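Local coordinates for putative gdp-fucose protein o-fucosyltransferase 1 (Caenorhabditis elegans, PDB 3ZY2) that belongs to the GDP-fucose protein O-fucosyltransferases of the GT-B clan and binds guanosine-5'-diphosphate, at residues G18-G21 / N22-Q26. Sequence-based numbering, arbitrary orientation.
Sequences GRFG and NQVDQ. With GDP (guanosine-5'-diphosphate), chain C.
Gln23 reaches back over the first turn of helix 20-37 to Gly18, in the loop that leads from strand 10-13 into this helix of a beta-alpha-beta unit of the GT-B fold. With CG beside the backbone N (chi1 -67°) and the chain extended beyond it, the amide lies along the N-cap residue Arg19, and Gln23 NE2 donates to Gly18 O at 2.9 Å. That carbonyl oxygen sits in the amide plane, and the N-H points almost straight at it (169°). Because Gln23 OE1 accepts from the backbone N of Ile47, both ends of the amide are bonded and its rotation is fixed.

Val24, one helical turn after Phe20, lays CG2 over a face of the Phe20 ring, a CH-pi contact 3.7 Å from the centroid and displaced toward CZ. Phe20 CG stands anti to the backbone N, which carries the ring forward along the helix, toward Val24; Tyr316 and Phe46 meet it edge-to-face.

The helix start also grips guanosine-5'-diphosphate. Gly21 N donates to O1A of the ligand at 2.7 Å and Asn22 N to its O2A at 3.2 Å. These amides at the helix N-terminus point at the alpha-phosphate, where the helix dipole would probably favour its negative charge. The bent side chain of Arg19 lays one guanidinium face against the ribose, with NH2 3.2 Å from O4' of the ligand.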
# COMPACT_ATOMS: atom_id res chain seq x y z
N GLY A 18 4.24 -4.96 12.48
CA GLY A 18 5.29 -5.03 13.48
C GLY A 18 4.85 -5.39 14.89
O GLY A 18 3.69 -5.73 15.15
N ARG A 19 5.81 -5.35 15.80
CA ARG A 19 5.58 -5.68 17.19
C ARG A 19 5.15 -4.46 17.99
O ARG A 19 4.74 -3.46 17.39
CB ARG A 19 6.82 -6.35 17.75
CG ARG A 19 7.02 -7.71 17.03
CD ARG A 19 8.49 -7.88 16.72
NE ARG A 19 9.03 -8.71 17.76
CZ ARG A 19 10.32 -8.89 18.04
NH1 ARG A 19 11.28 -8.24 17.38
NH2 ARG A 19 10.62 -9.71 19.03
N PHE A 20 5.14 -4.55 19.32
CA PHE A 20 4.42 -3.55 20.14
C PHE A 20 4.83 -2.11 19.91
O PHE A 20 3.96 -1.22 19.82
CB PHE A 20 4.54 -3.89 21.62
CG PHE A 20 3.65 -3.09 22.51
CD1 PHE A 20 2.26 -3.16 22.37
CD2 PHE A 20 4.18 -2.31 23.54
CE1 PHE A 20 1.42 -2.44 23.22
CE2 PHE A 20 3.38 -1.60 24.39
CZ PHE A 20 1.99 -1.64 24.25
N GLY A 21 6.13 -1.87 19.76
CA GLY A 21 6.57 -0.49 19.52
C GLY A 21 6.02 0.06 18.22
O GLY A 21 5.61 1.21 18.17
N ASN A 22 6.00 -0.75 17.17
CA ASN A 22 5.41 -0.31 15.90
C ASN A 22 3.90 -0.07 16.01
O ASN A 22 3.36 0.90 15.44
CB ASN A 22 5.63 -1.35 14.77
CG ASN A 22 7.10 -1.51 14.33
OD1 ASN A 22 7.36 -2.27 13.39
ND2 ASN A 22 8.04 -0.85 15.00
N GLN A 23 3.21 -0.92 16.78
CA GLN A 23 1.76 -0.85 16.90
C GLN A 23 1.37 0.42 17.64
O GLN A 23 0.43 1.13 17.24
CB GLN A 23 1.24 -2.04 17.67
CG GLN A 23 1.42 -3.35 16.91
CD GLN A 23 1.21 -4.54 17.79
OE1 GLN A 23 0.37 -4.52 18.71
NE2 GLN A 23 1.99 -5.62 17.55
N VAL A 24 2.09 0.72 18.74
CA VAL A 24 1.82 1.94 19.49
C VAL A 24 2.15 3.16 18.64
O VAL A 24 1.41 4.13 18.66
CB VAL A 24 2.60 1.96 20.82
CG1 VAL A 24 2.42 3.30 21.54
CG2 VAL A 24 2.11 0.83 21.73
N ASP A 25 3.26 3.11 17.89
CA ASP A 25 3.69 4.22 17.03
C ASP A 25 2.59 4.61 16.03
O ASP A 25 2.26 5.80 15.87
CB ASP A 25 5.01 3.83 16.34
CG ASP A 25 5.87 5.01 16.02
OD1 ASP A 25 5.98 5.92 16.86
OD2 ASP A 25 6.44 5.02 14.91
N GLN A 26 1.98 3.61 15.41
CA GLN A 26 0.89 3.88 14.46
C GLN A 26 -0.39 4.26 15.21
O GLN A 26 -1.15 5.11 14.75
CB GLN A 26 0.65 2.67 13.55
CG GLN A 26 1.73 2.52 12.48
CD GLN A 26 1.27 1.61 11.36
OE1 GLN A 26 1.09 0.42 11.56
NE2 GLN A 26 1.05 2.18 10.17
PB GDP C . 11.64 -2.25 17.73
O1B GDP C . 12.46 -2.29 18.96
O2B GDP C . 11.08 -1.01 16.96
O3B GDP C . 11.40 -3.71 17.00
O3A GDP C . 10.35 -2.52 18.83
PA GDP C . 8.90 -3.38 18.50
O1A GDP C . 8.48 -3.11 20.17
O2A GDP C . 8.09 -3.09 17.49
O5' GDP C . 9.88 -4.85 18.23
C5' GDP C . 10.24 -4.96 19.46
C4' GDP C . 10.19 -6.06 20.22
O4' GDP C . 11.04 -7.04 20.67
C3' GDP C . 9.41 -5.63 21.28
O3' GDP C . 7.68 -5.63 21.42
C2' GDP C . 9.30 -7.21 22.81
O2' GDP C . 8.41 -8.06 22.25
C1' GDP C . 10.75 -7.42 22.38
N9 GDP C . 11.44 -6.59 23.07
C8 GDP C . 12.44 -5.19 22.45
N7 GDP C . 12.73 -4.97 23.69
C5 GDP C . 12.40 -5.55 24.78
C6 GDP C . 12.51 -5.63 26.51
O6 GDP C . 13.19 -4.78 26.84
N1 GDP C . 11.90 -6.47 26.80
C2 GDP C . 11.16 -7.41 26.44
N2 GDP C . 10.66 -8.13 26.92
N3 GDP C . 10.76 -7.73 24.95
C4 GDP C . 11.47 -6.71 24.22